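Local coordinates for protein uricase (Arthrobacter globiformis, PDB 2YZC) that catalyses the oxidation of uric acid by molecular oxygen to 5-hydroxyisourate, which is processed further to (S)-allantoin, at residues A[230-244]-A[283-295]. Sequence-based numbering, arbitrary orientation.
Sequences GRAVIETHPEIDEIK and IQREGSRADHPIW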
ATOM      1  N   GLY A 230      16.176   3.245 -24.602  1.00 19.56           N
ATOM      2  CA  GLY A 230      15.874   2.030 -25.340  1.00 20.58           C
ATOM      3  C   GLY A 230      16.862   1.708 -26.450  1.00 21.40           C
ATOM      4  O   GLY A 230      17.226   0.547 -26.641  1.00 21.12           O
ATOM      5  N   ARG A 231      17.295   2.731 -27.181  1.00 20.85           N
ATOM      6  CA  ARG A 231      18.239   2.547 -28.280  1.00 22.62           C
ATOM      7  C   ARG A 231      19.570   1.991 -27.784  1.00 21.98           C
ATOM      8  O   ARG A 231      20.149   1.102 -28.403  1.00 21.81           O
ATOM      9  CB  ARG A 231      18.478   3.879 -29.009  1.00 23.43           C
ATOM     10  CG  ARG A 231      19.397   3.767 -30.220  1.00 29.14           C
ATOM     11  CD  ARG A 231      19.401   5.053 -31.047  1.00 33.86           C
ATOM     12  NE  ARG A 231      20.052   6.165 -30.362  1.00 37.12           N
ATOM     13  CZ  ARG A 231      21.366   6.269 -30.180  1.00 40.28           C
ATOM     14  NH1 ARG A 231      22.180   5.327 -30.635  1.00 41.79           N
ATOM     15  NH2 ARG A 231      21.870   7.320 -29.546  1.00 41.14           N
ATOM     16  N   ALA A 232      20.051   2.518 -26.665  1.00 21.48           N
ATOM     17  CA  ALA A 232      21.316   2.063 -26.097  1.00 21.96           C
ATOM     18  C   ALA A 232      21.275   0.565 -25.793  1.00 22.20           C
ATOM     19  O   ALA A 232      22.260  -0.146 -25.990  1.00 21.21           O
ATOM     20  CB  ALA A 232      21.626   2.847 -24.820  1.00 21.79           C
ATOM     21  N   VAL A 233      20.132   0.090 -25.308  1.00 21.07           N
ATOM     22  CA  VAL A 233      19.984  -1.322 -24.979  1.00 21.23           C
ATOM     23  C   VAL A 233      20.006  -2.204 -26.231  1.00 22.82           C
ATOM     24  O   VAL A 233      20.790  -3.159 -26.317  1.00 23.66           O
ATOM     25  CB  VAL A 233      18.676  -1.561 -24.188  1.00 20.47           C
ATOM     26  CG1 VAL A 233      18.388  -3.049 -24.067  1.00 19.48           C
ATOM     27  CG2 VAL A 233      18.802  -0.942 -22.799  1.00 17.63           C
ATOM     28  N   ILE A 234      19.159  -1.880 -27.201  1.00 21.59           N
ATOM     29  CA  ILE A 234      19.092  -2.664 -28.432  1.00 23.94           C
ATOM     30  C   ILE A 234      20.412  -2.657 -29.197  1.00 25.15           C
ATOM     31  O   ILE A 234      20.823  -3.681 -29.747  1.00 25.98           O
ATOM     32  CB  ILE A 234      17.984  -2.151 -29.376  1.00 24.05           C
ATOM     33  CG1 ILE A 234      16.634  -2.125 -28.651  1.00 23.89           C
ATOM     34  CG2 ILE A 234      17.898  -3.054 -30.610  1.00 26.18           C
ATOM     35  CD1 ILE A 234      16.166  -3.475 -28.158  1.00 25.87           C
ATOM     36  N   GLU A 235      21.074  -1.507 -29.239  1.00 25.86           N
ATOM     37  CA  GLU A 235      22.342  -1.400 -29.955  1.00 28.17           C
ATOM     38  C   GLU A 235      23.460  -2.189 -29.287  1.00 28.33           C
ATOM     39  O   GLU A 235      24.395  -2.642 -29.949  1.00 28.88           O
ATOM     40  CB  GLU A 235      22.761   0.067 -30.078  1.00 30.23           C
ATOM     41  CG  GLU A 235      21.936   0.861 -31.077  1.00 33.36           C
ATOM     42  CD  GLU A 235      22.379   2.306 -31.174  1.00 36.47           C
ATOM     43  OE1 GLU A 235      21.892   3.020 -32.076  1.00 39.07           O
ATOM     44  OE2 GLU A 235      23.211   2.730 -30.345  1.00 38.39           O
ATOM     45  N   THR A 236      23.355  -2.366 -27.975  1.00 26.12           N
ATOM     46  CA  THR A 236      24.382  -3.077 -27.226  1.00 26.53           C
ATOM     47  C   THR A 236      24.163  -4.585 -27.107  1.00 26.68           C
ATOM     48  O   THR A 236      25.128  -5.350 -27.042  1.00 26.68           O
ATOM     49  CB  THR A 236      24.511  -2.497 -25.798  1.00 26.94           C
ATOM     50  OG1 THR A 236      24.790  -1.092 -25.877  1.00 28.29           O
ATOM     51  CG2 THR A 236      25.632  -3.190 -25.031  1.00 28.26           C
ATOM     52  N   HIS A 237      22.908  -5.020 -27.088  1.00 24.72           N
ATOM     53  CA  HIS A 237      22.630  -6.442 -26.923  1.00 24.57           C
ATOM     54  C   HIS A 237      21.876  -7.132 -28.048  1.00 24.02           C
ATOM     55  O   HIS A 237      20.663  -7.000 -28.164  1.00 21.80           O
ATOM     56  CB  HIS A 237      21.887  -6.666 -25.605  1.00 24.78           C
ATOM     57  CG  HIS A 237      22.716  -6.367 -24.397  1.00 24.02           C
ATOM     58  ND1 HIS A 237      22.729  -5.131 -23.789  1.00 26.26           N
ATOM     59  CD2 HIS A 237      23.593  -7.135 -23.709  1.00 22.74           C
ATOM     60  CE1 HIS A 237      23.579  -5.150 -22.778  1.00 23.36           C
ATOM     61  NE2 HIS A 237      24.117  -6.355 -22.708  1.00 26.91           N
ATOM     62  N   PRO A 238      22.595  -7.906 -28.877  1.00 25.00           N
ATOM     63  CA  PRO A 238      22.017  -8.640 -30.009  1.00 25.14           C
ATOM     64  C   PRO A 238      20.916  -9.612 -29.591  1.00 23.76           C
ATOM     65  O   PRO A 238      20.018  -9.915 -30.376  1.00 22.16           O
ATOM     66  CB  PRO A 238      23.226  -9.368 -30.602  1.00 26.04           C
ATOM     67  CG  PRO A 238      24.368  -8.460 -30.270  1.00 28.20           C
ATOM     68  CD  PRO A 238      24.058  -8.084 -28.837  1.00 26.28           C
ATOM     69  N   GLU A 239      20.984 -10.100 -28.354  1.00 23.62           N
ATOM     70  CA  GLU A 239      19.986 -11.045 -27.871  1.00 24.93           C
ATOM     71  C   GLU A 239      18.650 -10.407 -27.506  1.00 22.73           C
ATOM     72  O   GLU A 239      17.700 -11.112 -27.173  1.00 23.65           O
ATOM     73  CB  GLU A 239      20.519 -11.837 -26.669  1.00 27.64           C
ATOM     74  CG  GLU A 239      21.273 -11.011 -25.643  1.00 35.88           C
ATOM     75  CD  GLU A 239      22.693 -10.715 -26.082  1.00 39.62           C
ATOM     76  OE1 GLU A 239      23.453 -11.684 -26.311  1.00 44.18           O
ATOM     77  OE2 GLU A 239      23.050  -9.523 -26.200  1.00 40.90           O
ATOM     78  N   ILE A 240      18.576  -9.081 -27.561  1.00 19.81           N
ATOM     79  CA  ILE A 240      17.332  -8.392 -27.237  1.00 18.93           C
ATOM     80  C   ILE A 240      16.629  -7.898 -28.500  1.00 18.43           C
ATOM     81  O   ILE A 240      17.223  -7.198 -29.317  1.00 20.41           O
ATOM     82  CB  ILE A 240      17.588  -7.192 -26.286  1.00 18.68           C
ATOM     83  CG1 ILE A 240      18.164  -7.699 -24.956  1.00 16.67           C
ATOM     84  CG2 ILE A 240      16.288  -6.425 -26.061  1.00 17.12           C
ATOM     85  CD1 ILE A 240      18.485  -6.591 -23.937  1.00 15.11           C
ATOM     86  N   ASP A 241      15.363  -8.268 -28.664  1.00 20.43           N
ATOM     87  CA  ASP A 241      14.601  -7.838 -29.836  1.00 21.57           C
ATOM     88  C   ASP A 241      13.816  -6.558 -29.614  1.00 20.89           C
ATOM     89  O   ASP A 241      13.530  -5.822 -30.562  1.00 20.27           O
ATOM     90  CB  ASP A 241      13.636  -8.936 -30.278  1.00 25.00           C
ATOM     91  CG  ASP A 241      14.186  -9.764 -31.420  1.00 28.04           C
ATOM     92  OD1 ASP A 241      15.345  -9.526 -31.821  1.00 30.50           O
ATOM     93  OD2 ASP A 241      13.456 -10.650 -31.909  1.00 30.09           O
ATOM     94  N   GLU A 242      13.455  -6.291 -28.366  1.00 18.37           N
ATOM     95  CA  GLU A 242      12.692  -5.096 -28.066  1.00 18.29           C
ATOM     96  C   GLU A 242      12.672  -4.806 -26.579  1.00 18.03           C
ATOM     97  O   GLU A 242      12.844  -5.695 -25.751  1.00 16.23           O
ATOM     98  CB  GLU A 242      11.253  -5.254 -28.558  1.00 19.47           C
ATOM     99  CG  GLU A 242      10.586  -6.533 -28.065  1.00 24.32           C
ATOM    100  CD  GLU A 242       9.135  -6.635 -28.482  1.00 25.66           C
ATOM    101  OE1 GLU A 242       8.576  -7.754 -28.426  1.00 24.47           O
ATOM    102  OE2 GLU A 242       8.552  -5.593 -28.856  1.00 28.29           O
ATOM    103  N   ILE A 243      12.468  -3.542 -26.254  1.00 18.17           N
ATOM    104  CA  ILE A 243      12.392  -3.133 -24.865  1.00 18.31           C
ATOM    105  C   ILE A 243      11.224  -2.173 -24.766  1.00 17.68           C
ATOM    106  O   ILE A 243      11.034  -1.311 -25.628  1.00 20.39           O
ATOM    107  CB  ILE A 243      13.700  -2.453 -24.401  1.00 18.21           C
ATOM    108  CG1 ILE A 243      13.561  -2.011 -22.939  1.00 19.08           C
ATOM    109  CG2 ILE A 243      14.026  -1.268 -25.297  1.00 19.54           C
ATOM    110  CD1 ILE A 243      14.843  -1.502 -22.329  1.00 19.52           C
ATOM    111  N   LYS A 244      10.416  -2.353 -23.731  1.00 18.93           N
ATOM    112  CA  LYS A 244       9.263  -1.501 -23.510  1.00 18.86           C
ATOM    113  C   LYS A 244       9.478  -0.775 -22.202  1.00 21.83           C
ATOM    114  O   LYS A 244       9.954  -1.366 -21.235  1.00 15.66           O
ATOM    115  CB  LYS A 244       7.983  -2.327 -23.417  1.00 22.25           C
ATOM    116  CG  LYS A 244       7.593  -3.018 -24.707  1.00 24.52           C
ATOM    117  CD  LYS A 244       6.229  -3.669 -24.583  1.00 25.85           C
ATOM    118  CE  LYS A 244       5.705  -4.093 -25.946  1.00 29.27           C
ATOM    119  NZ  LYS A 244       4.301  -4.572 -25.845  1.00 32.40           N
ATOM    120  N   ILE A 283      10.687   0.164 -28.094  1.00 22.20           N
ATOM    121  CA  ILE A 283      11.804   0.420 -28.993  1.00 22.97           C
ATOM    122  C   ILE A 283      12.158  -0.972 -29.514  1.00 23.88           C
ATOM    123  O   ILE A 283      12.475  -1.867 -28.729  1.00 21.54           O
ATOM    124  CB  ILE A 283      13.003   1.031 -28.243  1.00 24.33           C
ATOM    125  CG1 ILE A 283      12.604   2.371 -27.624  1.00 27.05           C
ATOM    126  CG2 ILE A 283      14.166   1.234 -29.194  1.00 24.79           C
ATOM    127  CD1 ILE A 283      12.189   3.421 -28.640  1.00 28.64           C
ATOM    128  N   GLN A 284      12.086  -1.154 -30.831  1.00 24.28           N
ATOM    129  CA  GLN A 284      12.345  -2.456 -31.436  1.00 25.86           C
ATOM    130  C   GLN A 284      13.506  -2.533 -32.419  1.00 25.40           C
ATOM    131  O   GLN A 284      13.918  -1.533 -33.005  1.00 24.29           O
ATOM    132  CB  GLN A 284      11.087  -2.942 -32.163  1.00 27.66           C
ATOM    133  CG  GLN A 284       9.919  -3.301 -31.272  1.00 33.56           C
ATOM    134  CD  GLN A 284       8.718  -3.800 -32.058  1.00 37.86           C
ATOM    135  OE1 GLN A 284       7.838  -4.472 -31.514  1.00 38.88           O
ATOM    136  NE2 GLN A 284       8.670  -3.463 -33.344  1.00 38.36           N
ATOM    137  N   ARG A 285      14.028  -3.744 -32.588  1.00 23.63           N
ATOM    138  CA  ARG A 285      15.096  -3.988 -33.543  1.00 25.83           C
ATOM    139  C   ARG A 285      14.336  -4.056 -34.869  1.00 25.13           C
ATOM    140  O   ARG A 285      13.329  -4.759 -34.969  1.00 23.79           O
ATOM    141  CB  ARG A 285      15.775  -5.328 -33.243  1.00 26.58           C
ATOM    142  CG  ARG A 285      16.976  -5.649 -34.117  1.00 28.40           C
ATOM    143  CD  ARG A 285      17.609  -6.980 -33.703  1.00 27.34           C
ATOM    144  NE  ARG A 285      18.166  -6.923 -32.354  1.00 27.05           N
ATOM    145  CZ  ARG A 285      19.261  -6.242 -32.025  1.00 26.38           C
ATOM    146  NH1 ARG A 285      19.925  -5.565 -32.951  1.00 25.34           N
ATOM    147  NH2 ARG A 285      19.685  -6.228 -30.767  1.00 24.53           N
ATOM    148  N   GLU A 286      14.795  -3.326 -35.879  1.00 26.01           N
ATOM    149  CA  GLU A 286      14.093  -3.326 -37.161  1.00 28.22           C
ATOM    150  C   GLU A 286      13.791  -4.728 -37.680  1.00 27.64           C
ATOM    151  O   GLU A 286      14.659  -5.595 -37.687  1.00 27.57           O
ATOM    152  CB  GLU A 286      14.890  -2.568 -38.230  1.00 32.00           C
ATOM    153  CG  GLU A 286      14.086  -2.363 -39.513  1.00 36.82           C
ATOM    154  CD  GLU A 286      14.924  -1.920 -40.705  1.00 42.76           C
ATOM    155  OE1 GLU A 286      14.323  -1.620 -41.760  1.00 44.04           O
ATOM    156  OE2 GLU A 286      16.171  -1.879 -40.598  1.00 43.65           O
ATOM    157  N   GLY A 287      12.549  -4.942 -38.105  1.00 26.24           N
ATOM    158  CA  GLY A 287      12.152  -6.230 -38.646  1.00 27.74           C
ATOM    159  C   GLY A 287      11.731  -7.307 -37.658  1.00 27.73           C
ATOM    160  O   GLY A 287      11.234  -8.354 -38.071  1.00 28.85           O
ATOM    161  N   SER A 288      11.909  -7.069 -36.362  1.00 27.33           N
ATOM    162  CA  SER A 288      11.536  -8.076 -35.368  1.00 27.97           C
ATOM    163  C   SER A 288      10.021  -8.201 -35.228  1.00 28.81           C
ATOM    164  O   SER A 288       9.271  -7.373 -35.742  1.00 29.72           O
ATOM    165  CB  SER A 288      12.168  -7.749 -34.009  1.00 26.99           C
ATOM    166  OG  SER A 288      11.761  -6.473 -33.542  1.00 25.91           O
ATOM    167  N   ARG A 289       9.585  -9.245 -34.530  1.00 28.83           N
ATOM    168  CA  ARG A 289       8.169  -9.514 -34.312  1.00 31.39           C
ATOM    169  C   ARG A 289       7.440  -8.289 -33.766  1.00 32.45           C
ATOM    170  O   ARG A 289       7.905  -7.635 -32.833  1.00 31.08           O
ATOM    171  CB  ARG A 289       8.014 -10.696 -33.352  1.00 33.15           C
ATOM    172  CG  ARG A 289       6.635 -11.322 -33.345  1.00 34.08           C
ATOM    173  CD  ARG A 289       6.695 -12.704 -32.733  1.00 35.70           C
ATOM    174  NE  ARG A 289       5.387 -13.347 -32.678  1.00 36.02           N
ATOM    175  CZ  ARG A 289       5.184 -14.574 -32.215  1.00 36.18           C
ATOM    176  NH1 ARG A 289       6.208 -15.289 -31.768  1.00 35.62           N
ATOM    177  NH2 ARG A 289       3.960 -15.086 -32.194  1.00 37.65           N
ATOM    178  N   ALA A 290       6.285  -7.996 -34.356  1.00 32.24           N
ATOM    179  CA  ALA A 290       5.484  -6.841 -33.976  1.00 33.97           C
ATOM    180  C   ALA A 290       4.743  -6.962 -32.647  1.00 33.90           C
ATOM    181  O   ALA A 290       4.818  -6.064 -31.808  1.00 33.63           O
ATOM    182  CB  ALA A 290       4.487  -6.524 -35.092  1.00 35.04           C
ATOM    183  N   ASP A 291       4.020  -8.060 -32.453  1.00 32.91           N
ATOM    184  CA  ASP A 291       3.254  -8.233 -31.226  1.00 31.53           C
ATOM    185  C   ASP A 291       3.372  -9.617 -30.606  1.00 29.66           C
ATOM    186  O   ASP A 291       2.423 -10.404 -30.636  1.00 28.58           O
ATOM    187  CB  ASP A 291       1.790  -7.909 -31.493  1.00 33.31           C
ATOM    188  N   HIS A 292       4.531  -9.911 -30.027  1.00 26.33           N
ATOM    189  CA  HIS A 292       4.727 -11.210 -29.403  1.00 25.98           C
ATOM    190  C   HIS A 292       3.650 -11.403 -28.341  1.00 25.39           C
ATOM    191  O   HIS A 292       3.389 -10.503 -27.544  1.00 24.60           O
ATOM    192  CB  HIS A 292       6.108 -11.302 -28.757  1.00 24.66           C
ATOM    193  CG  HIS A 292       6.490 -12.696 -28.377  1.00 26.05           C
ATOM    194  ND1 HIS A 292       7.471 -13.406 -29.038  1.00 26.68           N
ATOM    195  CD2 HIS A 292       5.977 -13.537 -27.447  1.00 25.13           C
ATOM    196  CE1 HIS A 292       7.544 -14.624 -28.530  1.00 24.62           C
ATOM    197  NE2 HIS A 292       6.649 -14.729 -27.565  1.00 26.44           N
ATOM    198  N   PRO A 293       3.004 -12.582 -28.323  1.00 26.51           N
ATOM    199  CA  PRO A 293       1.944 -12.921 -27.368  1.00 26.73           C
ATOM    200  C   PRO A 293       2.305 -12.771 -25.890  1.00 25.73           C
ATOM    201  O   PRO A 293       1.426 -12.566 -25.056  1.00 25.18           O
ATOM    202  CB  PRO A 293       1.612 -14.367 -27.728  1.00 29.39           C
ATOM    203  CG  PRO A 293       1.866 -14.407 -29.194  1.00 30.27           C
ATOM    204  CD  PRO A 293       3.172 -13.661 -29.312  1.00 28.72           C
ATOM    205  N   ILE A 294       3.589 -12.869 -25.562  1.00 24.51           N
ATOM    206  CA  ILE A 294       4.014 -12.755 -24.169  1.00 24.31           C
ATOM    207  C   ILE A 294       3.636 -11.408 -23.550  1.00 26.37           C
ATOM    208  O   ILE A 294       3.476 -11.296 -22.333  1.00 26.96           O
ATOM    209  CB  ILE A 294       5.546 -12.973 -24.032  1.00 24.11           C
ATOM    210  CG1 ILE A 294       5.920 -13.180 -22.561  1.00 22.84           C
ATOM    211  CG2 ILE A 294       6.304 -11.773 -24.598  1.00 21.41           C
ATOM    212  CD1 ILE A 294       7.313 -13.749 -22.367  1.00 21.59           C
ATOM    213  N   TRP A 295       3.480 -10.387 -24.385  1.00 26.89           N
ATOM    214  CA  TRP A 295       3.130  -9.063 -23.887  1.00 29.65           C
ATOM    215  C   TRP A 295       1.679  -8.950 -23.437  1.00 32.40           C
ATOM    216  O   TRP A 295       1.333  -8.058 -22.665  1.00 33.28           O
ATOM    217  CB  TRP A 295       3.427  -8.003 -24.952  1.00 27.80           C
ATOM    218  CG  TRP A 295       4.890  -7.864 -25.252  1.00 23.57           C
ATOM    219  CD1 TRP A 295       5.513  -8.111 -26.441  1.00 22.43           C
ATOM    220  CD2 TRP A 295       5.914  -7.446 -24.341  1.00 22.74           C
ATOM    221  NE1 TRP A 295       6.861  -7.869 -26.328  1.00 22.65           N
ATOM    222  CE2 TRP A 295       7.135  -7.459 -25.049  1.00 22.34           C
ATOM    223  CE3 TRP A 295       5.917  -7.059 -22.991  1.00 23.50           C
ATOM    224  CZ2 TRP A 295       8.349  -7.098 -24.458  1.00 22.93           C
ATOM    225  CZ3 TRP A 295       7.128  -6.699 -22.400  1.00 22.81           C
ATOM    226  CH2 TRP A 295       8.328  -6.721 -23.136  1.00 24.27           C
TER
HETATM  227  O   HOH W   1      22.659  -5.135 -31.463  1.00 32.01           O
HETATM  228  O   HOH W   2      11.281 -11.072 -33.291  1.00 48.41           O
HETATM  229  O   HOH W   3       6.741  -8.203 -30.245  1.00 25.89           O
HETATM  230  O   HOH W   4       5.625  -5.465 -29.149  1.00 34.05           O
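Lys244 lies along one face of the Trp295 indole. Its extended chain brings Lys244 CD to 3.6 Å from the centroid of the six-membered ring of Trp295, a CH-pi contact. Lys244 NZ sits 3.6 Å from the centroid of the five-membered ring of Trp295, a cation-pi contact. Ile294 CG2 packs on the opposite face. At the ring edge, Trp295 NE1 gives a nearly straight bond to Glu242 OE1 (2.7 Å). OE1 meets it in the ring plane, but the ring and carboxylate planes are 88° apart, and the donor comes from above the carboxylate. Arg191 also forms a salt bridge with OE1. These partners, with two waters that reach the 289-292 loop, probably keep the buried carboxylate ionised.

Arg285 ties together the end of helix 222-236 and the start of strand 240-254. CG is anti to the backbone N (chi1 -176°), and a bend at chi3 brings the guanidinium to the carbonyls of Ile234 and Ile240. Arg285 NE and NH2 both bond to Ile240 O, at 3.2 and 3.0 Å. Arg285 NH2 also reaches Ile234 O (3.0 Å). Ile234 CG2 rests on one guanidinium face. The ion pair with Asp241 is long.

On the other face of the sheet, Ile243 and Ile283 form an antiparallel hydrogen-bonded pair, and Ile283 CG2 packs on the helix at Gly230 C (3.9 Å). Glu242 and Gln284 make the next, non-hydrogen-bonded pair. Ile283 and Gln284 also pair with a strand of a second subunit. The segment after strand 276-285 folds back onto the sheet face carrying Glu242 and Gln284, while helix 222-236 lies against the face carrying Ile283. The antiparallel sheet continues between subunits with helices on one side, as in the tunnelling fold of uricases.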